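Local coordinates for phage-like element PBSX protein XepA (PDB 6IA5) that is a prophage lytic-cassette protein of Bacillus subtilis that assembles into a pentamer and does not seem to take part in host cell lysis, at the interface of chains A and B. Numbering follows the deposited sequence. Chains: chain A/B, Phage-like element PBSX protein XepA.

The interface of chains A and B. Residues chain A 202, 204, 233, 246-248; chain B 220-224, 226.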
ATOM      1  N   LEU A 202     -25.462  20.812  15.411  1.00 32.08           N
ATOM      2  CA  LEU A 202     -26.268  21.996  15.174  1.00 34.74           C
ATOM      3  C   LEU A 202     -27.704  21.553  14.923  1.00 33.95           C
ATOM      4  O   LEU A 202     -27.937  20.699  14.067  1.00 29.44           O
ATOM      5  CB  LEU A 202     -25.718  22.760  13.964  1.00 33.06           C
ATOM      6  CG  LEU A 202     -26.442  24.078  13.683  1.00 35.70           C
ATOM      7  CD1 LEU A 202     -26.148  25.099  14.795  1.00 35.01           C
ATOM      8  CD2 LEU A 202     -26.020  24.660  12.323  1.00 37.44           C
ATOM      9  N   GLU A 204     -31.682  22.701  14.172  1.00 30.22           N
ATOM     10  CA  GLU A 204     -32.610  23.713  13.708  1.00 29.95           C
ATOM     11  C   GLU A 204     -34.030  23.348  14.146  1.00 31.29           C
ATOM     12  O   GLU A 204     -34.444  22.200  14.008  1.00 29.33           O
ATOM     13  CB  GLU A 204     -32.542  23.865  12.185  1.00 31.18           C
ATOM     14  CG  GLU A 204     -33.156  25.180  11.734  1.00 31.72           C
ATOM     15  CD  GLU A 204     -33.305  25.403  10.241  1.00 37.18           C
ATOM     16  OE1 GLU A 204     -32.614  24.663   9.472  1.00 37.22           O
ATOM     17  OE2 GLU A 204     -34.105  26.331   9.868  1.00 34.16           O
ATOM     18  N   THR A 233     -27.572  30.453  17.680  1.00 29.45           N
ATOM     19  CA  THR A 233     -26.636  31.078  16.754  1.00 30.15           C
ATOM     20  C   THR A 233     -26.839  32.595  16.685  1.00 36.54           C
ATOM     21  O   THR A 233     -25.865  33.318  16.479  1.00 37.48           O
ATOM     22  CB  THR A 233     -26.669  30.450  15.348  1.00 30.73           C
ATOM     23  OG1 THR A 233     -27.929  30.786  14.744  1.00 28.28           O
ATOM     24  CG2 THR A 233     -26.436  28.953  15.340  1.00 24.84           C
ATOM     25  N   ALA A 246     -37.560  28.908  14.196  1.00 34.76           N
ATOM     26  CA  ALA A 246     -36.747  29.651  13.242  1.00 34.10           C
ATOM     27  C   ALA A 246     -35.438  30.027  13.929  1.00 33.38           C
ATOM     28  O   ALA A 246     -34.988  31.172  13.893  1.00 31.92           O
ATOM     29  CB  ALA A 246     -37.492  30.850  12.690  1.00 29.51           C
ATOM     30  N   GLU A 247     -34.823  29.030  14.572  1.00 32.69           N
ATOM     31  CA  GLU A 247     -33.574  29.265  15.280  1.00 32.45           C
ATOM     32  C   GLU A 247     -32.758  27.977  15.228  1.00 32.66           C
ATOM     33  O   GLU A 247     -33.286  26.901  14.927  1.00 30.69           O
ATOM     34  CB  GLU A 247     -33.853  29.752  16.711  1.00 32.89           C
ATOM     35  CG  GLU A 247     -34.715  28.822  17.507  1.00 33.10           C
ATOM     36  CD  GLU A 247     -35.146  29.272  18.901  1.00 36.03           C
ATOM     37  OE1 GLU A 247     -35.337  30.484  19.153  1.00 29.89           O
ATOM     38  OE2 GLU A 247     -35.283  28.379  19.735  1.00 39.13           O
ATOM     39  N   ALA A 248     -31.457  28.108  15.516  1.00 31.10           N
ATOM     40  CA  ALA A 248     -30.564  26.966  15.538  1.00 31.18           C
ATOM     41  C   ALA A 248     -29.728  27.011  16.810  1.00 25.78           C
ATOM     42  O   ALA A 248     -29.311  28.074  17.224  1.00 32.03           O
ATOM     43  CB  ALA A 248     -29.698  26.973  14.289  1.00 27.40           C
TER
ATOM     44  N   SER B 220     -29.018  25.718   7.589  1.00 40.52           N
ATOM     45  CA  SER B 220     -28.931  24.369   8.106  1.00 41.07           C
ATOM     46  C   SER B 220     -29.852  23.473   7.266  1.00 41.95           C
ATOM     47  O   SER B 220     -29.982  23.666   6.066  1.00 38.40           O
ATOM     48  CB  SER B 220     -29.277  24.360   9.588  1.00 41.58           C
ATOM     49  OG  SER B 220     -29.062  23.054  10.153  1.00 43.48           O
ATOM     50  N   VAL B 221     -30.550  22.546   7.923  1.00 40.90           N
ATOM     51  CA  VAL B 221     -31.303  21.505   7.244  1.00 42.11           C
ATOM     52  C   VAL B 221     -32.539  22.068   6.536  1.00 39.88           C
ATOM     53  O   VAL B 221     -32.862  21.604   5.460  1.00 47.56           O
ATOM     54  CB  VAL B 221     -31.642  20.354   8.209  1.00 43.65           C
ATOM     55  CG1 VAL B 221     -32.511  19.296   7.520  1.00 51.53           C
ATOM     56  CG2 VAL B 221     -30.367  19.716   8.755  1.00 41.11           C
ATOM     57  N   SER B 222     -33.203  23.084   7.097  1.00 36.23           N
ATOM     58  CA  SER B 222     -34.458  23.542   6.518  1.00 36.35           C
ATOM     59  C   SER B 222     -34.236  24.309   5.221  1.00 38.95           C
ATOM     60  O   SER B 222     -35.156  24.416   4.420  1.00 38.02           O
ATOM     61  CB  SER B 222     -35.258  24.382   7.480  1.00 37.18           C
ATOM     62  OG  SER B 222     -34.785  25.721   7.490  1.00 42.30           O
ATOM     63  N   GLY B 223     -33.055  24.914   5.054  1.00 36.31           N
ATOM     64  CA  GLY B 223     -32.840  25.803   3.927  1.00 33.41           C
ATOM     65  C   GLY B 223     -33.222  27.255   4.211  1.00 39.54           C
ATOM     66  O   GLY B 223     -32.962  28.109   3.380  1.00 44.07           O
ATOM     67  N   GLN B 224     -33.848  27.543   5.361  1.00 38.50           N
ATOM     68  CA  GLN B 224     -34.084  28.929   5.765  1.00 37.79           C
ATOM     69  C   GLN B 224     -32.795  29.561   6.291  1.00 39.67           C
ATOM     70  O   GLN B 224     -31.998  28.896   6.945  1.00 38.52           O
ATOM     71  CB  GLN B 224     -35.150  29.012   6.857  1.00 42.83           C
ATOM     72  CG  GLN B 224     -36.526  28.535   6.416  1.00 47.18           C
ATOM     73  CD  GLN B 224     -37.055  29.536   5.424  1.00 50.31           C
ATOM     74  OE1 GLN B 224     -37.281  29.245   4.253  1.00 56.06           O
ATOM     75  NE2 GLN B 224     -37.239  30.759   5.889  1.00 54.11           N
ATOM     76  N   LEU B 226     -30.521  31.587   8.738  1.00 30.70           N
ATOM     77  CA  LEU B 226     -30.421  31.757  10.183  1.00 31.56           C
ATOM     78  C   LEU B 226     -29.296  32.747  10.467  1.00 33.05           C
ATOM     79  O   LEU B 226     -28.208  32.628   9.899  1.00 33.83           O
ATOM     80  CB  LEU B 226     -30.075  30.411  10.809  1.00 28.29           C
ATOM     81  CG  LEU B 226     -31.131  29.315  10.603  1.00 35.00           C
ATOM     82  CD1 LEU B 226     -30.473  27.929  10.540  1.00 28.77           C
ATOM     83  CD2 LEU B 226     -32.223  29.384  11.673  1.00 34.65           C
TER
HETATM   84  O   HOH W   1     -31.728  26.371   7.541  1.00 31.84           O
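A:Glu204 reaches from its strand into a turn of chain B and presents its carboxylate to B:Ser222, whose backbone and side chain both bind it. The amide N of B:Ser222 donates to OE1 of A:Glu204 at 2.9 Å. The hydroxyl OG of B:Ser222 donates to OE2 of A:Glu204 in a short bond of 2.5 Å. Each oxygen is met on its syn side, though both donors lie off the carboxylate plane, the amide by 33° and the hydroxyl by 23°. CG of A:Glu204 stands anti to the backbone N (chi1 -162°) and the chain beyond it is extended, carrying the acid group across the interface.

An apolar contact flanks this polar grip. B:Leu226 passes obliquely beside A:Glu204, its methyl CD1 lying 3.8 Å from CD of A:Glu204 and also touching CB of A:Ala248. The other methyl of B:Leu226, CD2, rests on the backbone of A:Glu247, 3.9 Å from its CA.

Ahead of the carboxylate tip, water 1 joins OE1 of A:Glu204 (2.7 Å) to the loop through the amide N of B:Ser220 and the carbonyl O of B:Gln224. The amide N of B:Gln224 donates to OG of B:Ser222 at 3.0 Å, which probably helps orient that hydroxyl towards chain A.

In the pentamer, strands 200-207 and 247-252 of chain A meet the loop after strand 211-219 and the strand 225-227 of chain B, so neighbouring C-terminal domains pair through different surfaces.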